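Local coordinates for DUF4440 domain-containing protein (Prochlorococcus marinus, PDB 3HZP) that is of unknown function but folds like nuclear transport factor 2, a cone-shaped scaffold whose pocket binds small molecules in many relatives, at residues A31-I36 / W112-M117; L98-S103 / Q118-Q123. All blocks are in the same frame, centred on the assembly; numbering follows the deposited sequence. Where two conformers were deposited one is given.

Overall arrangement
Leaving its N-terminal helices, the chain passes through 31-36, the first segment of contact 1, before the long strands are laid down. Strand 93-108 then supplies 98-103, the first half of contact 2. The return strand 111-119 supplies 112-117, closing the wide loop of contact 1; its last two residues and the following loop supply 118-123, closing the shorter span of contact 2 between the hairpin's arms, away from its turn. The segments alternate, so the contacts cross rather than nest. Strand 111-119 thus has short parallel strand 35-36 on one flank and antiparallel 93-108 on the other. I36 O lies 3.1 Å from R119 N, a probable hydrogen bond; both contacts border the second subunit.

Contact 1. Residues A31-I36 / W112-M117; sequences ADFLFI and WKVAWM
F35 and M117 form a parallel bridge with their CA atoms 5.0 Å apart, straddled by two bonds, a long one from M117 N to L34 O and a short one of 2.8 Å from I36 N to M117 O. The CA-H of F33 adds a contact to A115 O, which also receives a water that bridges to D32 OD1. T30, and K69 of the second subunit, hold that carboxylate too.

W116 illustrates how one ring can serve several partners. Its CG lies anti to the backbone N (chi1 -166°); although CB points away from 31-36, the far end of the indole comes back against it. L34 O sits 3.9 Å above one face of it, offset toward the rim. L34 CB meets CZ3 of W116 at 3.7 Å, while I36 CG1 approaches CZ2 of W116 to 3.5 Å. The pyrrole NE1 is bonded to T102 OG1 of the second subunit, so an alanine at W116 would probably leave that hydroxyl without this donor and open a gap beside L34 and I36. On the F33 ring, CD1 lies 3.6 Å from W116 N, at the ring edge. M117, a selenomethionine modelled in two conformers, in one puts SE at the F35 ring edge, 3.7 Å from F35 CE1, a less certain Met-aromatic contact.

Strand 35-36 is thereby joined in parallel to strand 111-119 of the NTF2-like sheet, whose other flank meets 93-108 through a classic beta bulge at A115 and W116. On the F35 and M117 side, F25 of helix 24-28 stacks on F33 and touches F35, V114 and M117; F15 of helix 4-15 packs on M117. F35 also meets F48 of helix 45-52, and its backbone hydrogen-bonds L43 of strand 42-43, the outermost strand on that side within the chain.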
ATOM      1  N   ALA A  31     -12.346  -6.013  11.270  1.00 13.48           N
ATOM      2  CA  ALA A  31     -11.964  -5.415  12.541  1.00 14.79           C
ATOM      3  C   ALA A  31     -10.528  -4.972  12.607  1.00 16.57           C
ATOM      4  O   ALA A  31     -10.203  -4.050  13.370  1.00 18.94           O
ATOM      5  CB  ALA A  31     -12.209  -6.419  13.689  1.00 17.22           C
ATOM      6  N   ASP A  32      -9.663  -5.677  11.921  1.00 16.66           N
ATOM      7  CA  ASP A  32      -8.226  -5.349  11.958  1.00 20.28           C
ATOM      8  C   ASP A  32      -7.762  -4.470  10.784  1.00 17.59           C
ATOM      9  O   ASP A  32      -6.574  -4.280  10.559  1.00 18.91           O
ATOM     10  CB  ASP A  32      -7.411  -6.621  12.100  1.00 22.57           C
ATOM     11  CG  ASP A  32      -7.519  -7.509  10.924  1.00 25.13           C
ATOM     12  OD1 ASP A  32      -8.509  -7.444  10.150  1.00 28.42           O
ATOM     13  OD2 ASP A  32      -6.624  -8.372  10.808  1.00 41.74           O
ATOM     14  N   PHE A  33      -8.718  -3.950  10.035  1.00 14.03           N
ATOM     15  CA  PHE A  33      -8.436  -2.961   8.994  1.00 13.67           C
ATOM     16  C   PHE A  33      -7.728  -1.746   9.568  1.00 13.86           C
ATOM     17  O   PHE A  33      -8.093  -1.243  10.616  1.00 14.73           O
ATOM     18  CB  PHE A  33      -9.752  -2.484   8.400  1.00 14.02           C
ATOM     19  CG  PHE A  33      -9.613  -1.282   7.497  1.00 13.62           C
ATOM     20  CD1 PHE A  33      -9.325  -1.432   6.175  1.00 14.94           C
ATOM     21  CD2 PHE A  33      -9.786  -0.004   7.982  1.00 12.49           C
ATOM     22  CE1 PHE A  33      -9.150  -0.344   5.346  1.00 14.89           C
ATOM     23  CE2 PHE A  33      -9.606   1.105   7.139  1.00 14.03           C
ATOM     24  CZ  PHE A  33      -9.320   0.940   5.842  1.00 13.73           C
ATOM     25  N   LEU A  34      -6.752  -1.247   8.807  1.00 13.58           N
ATOM     26  CA  LEU A  34      -6.231   0.099   8.987  1.00 12.35           C
ATOM     27  C   LEU A  34      -6.111   0.773   7.631  1.00 12.57           C
ATOM     28  O   LEU A  34      -5.928   0.114   6.611  1.00 12.99           O
ATOM     29  CB  LEU A  34      -4.874   0.104   9.684  1.00 13.85           C
ATOM     30  CG  LEU A  34      -4.820  -0.439  11.080  1.00 12.78           C
ATOM     31  CD1 LEU A  34      -3.378  -0.647  11.579  1.00 13.48           C
ATOM     32  CD2 LEU A  34      -5.568   0.449  12.077  1.00 13.70           C
ATOM     33  N   PHE A  35      -6.202   2.090   7.661  1.00 11.49           N
ATOM     34  CA  PHE A  35      -6.015   2.978   6.524  1.00 11.87           C
ATOM     35  C   PHE A  35      -4.688   3.686   6.709  1.00 12.01           C
ATOM     36  O   PHE A  35      -4.491   4.367   7.733  1.00 12.61           O
ATOM     37  CB  PHE A  35      -7.163   4.017   6.495  1.00 13.05           C
ATOM     38  CG  PHE A  35      -7.071   5.013   5.385  1.00 13.88           C
ATOM     39  CD1 PHE A  35      -7.644   4.745   4.165  1.00 13.43           C
ATOM     40  CD2 PHE A  35      -6.428   6.229   5.583  1.00 14.99           C
ATOM     41  CE1 PHE A  35      -7.566   5.673   3.129  1.00 16.71           C
ATOM     42  CE2 PHE A  35      -6.378   7.176   4.546  1.00 15.93           C
ATOM     43  CZ  PHE A  35      -6.954   6.884   3.362  1.00 15.11           C
ATOM     44  N   ILE A  36      -3.756   3.488   5.783  1.00 11.27           N
ATOM     45  CA  ILE A  36      -2.409   4.059   5.871  1.00 11.51           C
ATOM     46  C   ILE A  36      -2.362   5.338   5.083  1.00 11.31           C
ATOM     47  O   ILE A  36      -2.527   5.343   3.880  1.00 12.36           O
ATOM     48  CB  ILE A  36      -1.329   3.073   5.422  1.00 12.28           C
ATOM     49  CG1 ILE A  36      -1.447   1.737   6.159  1.00 13.34           C
ATOM     50  CG2 ILE A  36       0.056   3.677   5.635  1.00 12.15           C
ATOM     51  CD1 ILE A  36      -1.495   1.841   7.700  1.00 13.22           C
ATOM     52  N   TRP A 112     -17.642 -10.098   1.099  1.00 12.68           N
ATOM     53  CA  TRP A 112     -16.438  -9.339   0.905  1.00 12.85           C
ATOM     54  C   TRP A 112     -16.374  -8.125   1.816  1.00 13.85           C
ATOM     55  O   TRP A 112     -17.345  -7.356   1.907  1.00 14.56           O
ATOM     56  CB  TRP A 112     -16.309  -8.880  -0.567  1.00 12.52           C
ATOM     57  CG  TRP A 112     -15.961  -9.955  -1.497  1.00 13.52           C
ATOM     58  CD1 TRP A 112     -16.770 -10.514  -2.451  1.00 18.32           C
ATOM     59  CD2 TRP A 112     -14.700 -10.611  -1.633  1.00 11.89           C
ATOM     60  NE1 TRP A 112     -16.101 -11.488  -3.139  1.00 22.53           N
ATOM     61  CE2 TRP A 112     -14.818 -11.564  -2.662  1.00 17.63           C
ATOM     62  CE3 TRP A 112     -13.494 -10.501  -0.973  1.00 13.13           C
ATOM     63  CZ2 TRP A 112     -13.766 -12.381  -3.039  1.00 19.84           C
ATOM     64  CZ3 TRP A 112     -12.464 -11.278  -1.362  1.00 14.04           C
ATOM     65  CH2 TRP A 112     -12.599 -12.213  -2.375  1.00 16.24           C
ATOM     66  N   LYS A 113     -15.217  -7.927   2.436  1.00 14.59           N
ATOM     67  CA  LYS A 113     -14.948  -6.777   3.281  1.00 14.47           C
ATOM     68  C   LYS A 113     -13.565  -6.221   2.962  1.00 15.49           C
ATOM     69  O   LYS A 113     -12.662  -6.947   2.588  1.00 14.04           O
ATOM     70  CB  LYS A 113     -15.012  -7.141   4.778  1.00 16.96           C
ATOM     71  CG  LYS A 113     -16.391  -7.616   5.184  1.00 20.07           C
ATOM     72  CD  LYS A 113     -16.494  -7.858   6.658  1.00 25.61           C
ATOM     73  CE  LYS A 113     -16.634  -6.567   7.432  1.00 28.13           C
ATOM     74  NZ  LYS A 113     -17.125  -6.759   8.862  1.00 28.96           N
ATOM     75  N   VAL A 114     -13.409  -4.910   3.074  0.50 15.80           N
ATOM     76  CA  VAL A 114     -12.088  -4.324   2.886  0.50 15.85           C
ATOM     77  C   VAL A 114     -11.254  -4.602   4.154  0.50 15.79           C
ATOM     78  O   VAL A 114     -11.764  -4.422   5.273  0.50 17.47           O
ATOM     79  CB  VAL A 114     -12.196  -2.842   2.493  0.50 17.59           C
ATOM     80  CG1 VAL A 114     -12.819  -1.982   3.618  0.50 14.70           C
ATOM     81  CG2 VAL A 114     -10.830  -2.311   2.082  0.50 17.98           C
ATOM     82  N   ALA A 115     -10.035  -5.130   3.968  1.00 15.51           N
ATOM     83  CA  ALA A 115      -9.122  -5.579   4.979  1.00 14.47           C
ATOM     84  C   ALA A 115      -7.954  -4.637   5.193  1.00 14.79           C
ATOM     85  O   ALA A 115      -7.317  -4.678   6.253  1.00 14.55           O
ATOM     86  CB  ALA A 115      -8.596  -6.982   4.649  1.00 17.68           C
ATOM     87  N   TRP A 116      -7.619  -3.833   4.190  1.00 14.53           N
ATOM     88  CA  TRP A 116      -6.414  -2.987   4.277  1.00 15.36           C
ATOM     89  C   TRP A 116      -6.478  -1.962   3.173  1.00 14.22           C
ATOM     90  O   TRP A 116      -6.945  -2.229   2.073  1.00 14.48           O
ATOM     91  CB  TRP A 116      -5.135  -3.812   4.119  1.00 14.61           C
ATOM     92  CG  TRP A 116      -3.940  -3.093   4.523  1.00 14.87           C
ATOM     93  CD1 TRP A 116      -3.009  -2.516   3.705  1.00 16.10           C
ATOM     94  CD2 TRP A 116      -3.490  -2.878   5.859  1.00 14.06           C
ATOM     95  NE1 TRP A 116      -2.030  -1.912   4.464  1.00 15.98           N
ATOM     96  CE2 TRP A 116      -2.293  -2.116   5.781  1.00 15.34           C
ATOM     97  CE3 TRP A 116      -3.979  -3.243   7.107  1.00 15.27           C
ATOM     98  CZ2 TRP A 116      -1.603  -1.726   6.899  1.00 14.93           C
ATOM     99  CZ3 TRP A 116      -3.274  -2.859   8.235  1.00 14.96           C
ATOM    100  CH2 TRP A 116      -2.089  -2.113   8.106  1.00 14.92           C
HETATM  101  N   MSE A 117      -5.985  -0.763   3.435  0.67 12.52           N
HETATM  102  CA  MSE A 117      -5.860   0.249   2.385  0.67 12.53           C
HETATM  103  C   MSE A 117      -4.700   1.206   2.713  0.67 14.28           C
HETATM  104  O   MSE A 117      -4.655   1.730   3.821  0.67 13.15           O
HETATM  105  CB  MSE A 117      -7.150   1.045   2.245  0.67 14.21           C
HETATM  106  CG  MSE A 117      -7.124   2.104   1.144  0.67 12.79           C
HETATM  107 SE   MSE A 117      -8.802   3.050   0.891  0.50 12.81          SE
HETATM  108  CE  MSE A 117      -9.789   1.519   0.164  0.67 14.11           C
TER
HETATM  109  O   HOH W   1      -7.138  -7.058   7.811  1.00 28.44           O

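Contact 2. Residues L98-S103 / Q118-Q123; sequences LPTVTS and QRSSGQ
T102 and Q118 are a hydrogen-bonded pair of the antiparallel beta hairpin made by strands 93-108 and 111-119 of this NTF2-like fold. T102 N reaches Q118 O at 2.9 Å, and Q118 N returns to T102 O at 3.0 Å. V101 and R119 follow as a non-hydrogen-bonded pair, and beyond them a serine side chain stands in for a backbone acceptor. S120 OG lies between its own backbone N and carbonyl carbon (chi1 71°), where it accepts from T100 N at 2.9 Å and donates to S121 O. T100 O takes S120 N and, across the dimer interface, Q118 NE2 of the second subunit. Two threonine hydroxyls also reach across: T102 OG1 meets Q118 OE1 of the second subunit, and T100 OG1 meets G40 O there. Beyond the end of strand 111-119, where the partner strand is interrupted, G122 O takes L98 N at 2.7 Å, the donor tilted 32° from the plane of the G122 carbonyl.

R119 doubles back on its own segment, gripping S120 O side-on with NE and NH2, both bonds close to the guanidinium plane. NH1 pairs with D97 in a salt bridge and also binds a pentaethylene glycol probably left from crystallisation. With its rotation fixed largely by S120 O and D97, the guanidinium offers one face to the proline, whose CG atom, in P99, sits over its centre 3.7 Å from R119 CZ.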
ATOM      1  N   LEU A  98      -5.449  12.932  -6.232  1.00 14.33           N
ATOM      2  CA  LEU A  98      -5.276  11.843  -7.176  1.00 14.96           C
ATOM      3  C   LEU A  98      -4.219  10.853  -6.699  1.00 14.41           C
ATOM      4  O   LEU A  98      -3.126  10.798  -7.293  1.00 15.94           O
ATOM      5  CB  LEU A  98      -4.897  12.422  -8.548  1.00 17.07           C
ATOM      6  CG  LEU A  98      -5.084  11.485  -9.709  1.00 17.07           C
ATOM      7  CD1 LEU A  98      -6.582  11.246 -10.004  1.00 18.27           C
ATOM      8  CD2 LEU A  98      -4.381  12.100 -10.937  1.00 18.15           C
ATOM      9  N   PRO A  99      -4.479  10.136  -5.595  1.00 13.92           N
ATOM     10  CA  PRO A  99      -3.512   9.136  -5.111  1.00 13.51           C
ATOM     11  C   PRO A  99      -3.621   7.797  -5.861  1.00 13.77           C
ATOM     12  O   PRO A  99      -4.667   7.425  -6.426  1.00 15.00           O
ATOM     13  CB  PRO A  99      -3.922   8.910  -3.675  1.00 13.29           C
ATOM     14  CG  PRO A  99      -5.418   9.149  -3.697  1.00 14.29           C
ATOM     15  CD  PRO A  99      -5.595  10.265  -4.651  1.00 13.83           C
ATOM     16  N   THR A 100      -2.551   7.029  -5.746  1.00 13.02           N
ATOM     17  CA  THR A 100      -2.563   5.582  -5.932  1.00 12.02           C
ATOM     18  C   THR A 100      -2.910   4.897  -4.619  1.00 12.74           C
ATOM     19  O   THR A 100      -2.341   5.240  -3.561  1.00 12.74           O
ATOM     20  CB  THR A 100      -1.179   5.074  -6.373  1.00 13.23           C
ATOM     21  OG1 THR A 100      -0.854   5.684  -7.631  1.00 13.73           O
ATOM     22  CG2 THR A 100      -1.147   3.527  -6.535  1.00 14.22           C
ATOM     23  N   VAL A 101      -3.855   3.962  -4.695  1.00 12.69           N
ATOM     24  CA  VAL A 101      -4.328   3.228  -3.537  1.00 13.19           C
ATOM     25  C   VAL A 101      -4.201   1.735  -3.716  1.00 12.91           C
ATOM     26  O   VAL A 101      -4.618   1.198  -4.747  1.00 13.20           O
ATOM     27  CB  VAL A 101      -5.829   3.555  -3.276  1.00 13.31           C
ATOM     28  CG1 VAL A 101      -6.312   2.868  -2.039  1.00 15.05           C
ATOM     29  CG2 VAL A 101      -6.042   5.078  -3.233  1.00 14.30           C
ATOM     30  N   THR A 102      -3.573   1.068  -2.750  1.00 13.52           N
ATOM     31  CA  THR A 102      -3.501  -0.398  -2.687  1.00 12.31           C
ATOM     32  C   THR A 102      -4.521  -0.838  -1.659  1.00 13.64           C
ATOM     33  O   THR A 102      -4.468  -0.408  -0.494  1.00 14.65           O
ATOM     34  CB  THR A 102      -2.121  -0.876  -2.284  1.00 12.76           C
ATOM     35  OG1 THR A 102      -1.172  -0.499  -3.272  1.00 13.64           O
ATOM     36  CG2 THR A 102      -2.108  -2.403  -2.080  1.00 15.22           C
ATOM     37  N   SER A 103      -5.493  -1.648  -2.078  1.00 13.32           N
ATOM     38  CA  SER A 103      -6.526  -2.169  -1.168  1.00 13.86           C
ATOM     39  C   SER A 103      -6.492  -3.678  -1.186  1.00 13.70           C
ATOM     40  O   SER A 103      -6.204  -4.295  -2.230  1.00 14.28           O
ATOM     41  CB  SER A 103      -7.896  -1.624  -1.535  1.00 15.67           C
ATOM     42  OG  SER A 103      -8.379  -2.109  -2.816  1.00 16.60           O
ATOM     43  N   GLN A 118      -3.807   1.410   1.742  1.00 12.52           N
ATOM     44  CA  GLN A 118      -2.754   2.399   1.832  1.00 11.95           C
ATOM     45  C   GLN A 118      -2.857   3.321   0.643  1.00 13.16           C
ATOM     46  O   GLN A 118      -2.970   2.871  -0.497  1.00 13.21           O
ATOM     47  CB  GLN A 118      -1.367   1.726   1.883  1.00 12.45           C
ATOM     48  CG  GLN A 118      -0.199   2.730   1.925  1.00 11.51           C
ATOM     49  CD  GLN A 118       1.118   2.186   2.418  1.00 14.51           C
ATOM     50  OE1 GLN A 118       1.209   1.026   2.828  1.00 17.43           O
ATOM     51  NE2 GLN A 118       2.134   3.024   2.442  1.00 12.32           N
ATOM     52  N   ARG A 119      -2.770   4.613   0.904  1.00 12.30           N
ATOM     53  CA  ARG A 119      -2.794   5.624  -0.138  1.00 11.63           C
ATOM     54  C   ARG A 119      -1.529   6.447  -0.201  1.00 11.91           C
ATOM     55  O   ARG A 119      -0.877   6.688   0.812  1.00 12.28           O
ATOM     56  CB  ARG A 119      -3.992   6.575  -0.012  1.00 12.37           C
ATOM     57  CG  ARG A 119      -4.017   7.430   1.235  1.00 13.78           C
ATOM     58  CD  ARG A 119      -4.872   8.684   1.054  1.00 13.17           C
ATOM     59  NE  ARG A 119      -4.221   9.627   0.174  1.00 12.33           N
ATOM     60  CZ  ARG A 119      -4.810  10.649  -0.425  1.00 13.90           C
ATOM     61  NH1 ARG A 119      -6.093  10.899  -0.222  1.00 15.05           N
ATOM     62  NH2 ARG A 119      -4.115  11.425  -1.232  1.00 14.90           N
ATOM     63  N   SER A 120      -1.240   6.944  -1.397  1.00 12.11           N
ATOM     64  CA  SER A 120      -0.101   7.811  -1.642  1.00 11.69           C
ATOM     65  C   SER A 120      -0.503   9.276  -1.453  1.00 11.86           C
ATOM     66  O   SER A 120      -1.663   9.581  -1.224  1.00 13.19           O
ATOM     67  CB  SER A 120       0.440   7.614  -3.060  1.00 11.90           C
ATOM     68  OG  SER A 120      -0.457   8.146  -4.051  1.00 12.24           O
ATOM     69  N   SER A 121       0.451  10.174  -1.646  0.50 12.11           N
ATOM     70  CA  SER A 121       0.117  11.574  -1.832  0.50 13.36           C
ATOM     71  C   SER A 121      -0.792  11.727  -3.075  0.50 12.51           C
ATOM     72  O   SER A 121      -0.937  10.830  -3.940  0.50 11.03           O
ATOM     73  CB  SER A 121       1.410  12.402  -1.901  0.50 13.03           C
ATOM     74  OG  SER A 121       2.077  12.429  -0.635  0.50 15.64           O
ATOM     75  N   GLY A 122      -1.468  12.868  -3.142  1.00 14.67           N
ATOM     76  CA  GLY A 122      -2.505  13.040  -4.145  1.00 14.41           C
ATOM     77  C   GLY A 122      -2.143  13.726  -5.438  1.00 15.24           C
ATOM     78  O   GLY A 122      -3.044  14.228  -6.106  1.00 15.64           O
ATOM     79  N   GLN A 123      -0.875  13.700  -5.823  1.00 15.58           N
ATOM     80  CA  GLN A 123      -0.424  14.332  -7.084  1.00 14.35           C
ATOM     81  C   GLN A 123       0.278  13.332  -8.007  1.00 14.48           C
ATOM     82  O   GLN A 123       1.312  13.621  -8.591  1.00 16.53           O
ATOM     83  CB  GLN A 123       0.481  15.534  -6.774  1.00 17.21           C
ATOM     84  CG  GLN A 123      -0.212  16.613  -5.897  1.00 20.42           C
ATOM     85  CD  GLN A 123      -0.309  16.241  -4.398  1.00 27.39           C
ATOM     86  OE1 GLN A 123       0.643  15.723  -3.800  1.00 31.80           O
ATOM     87  NE2 GLN A 123      -1.468  16.501  -3.794  1.00 30.99           N
TER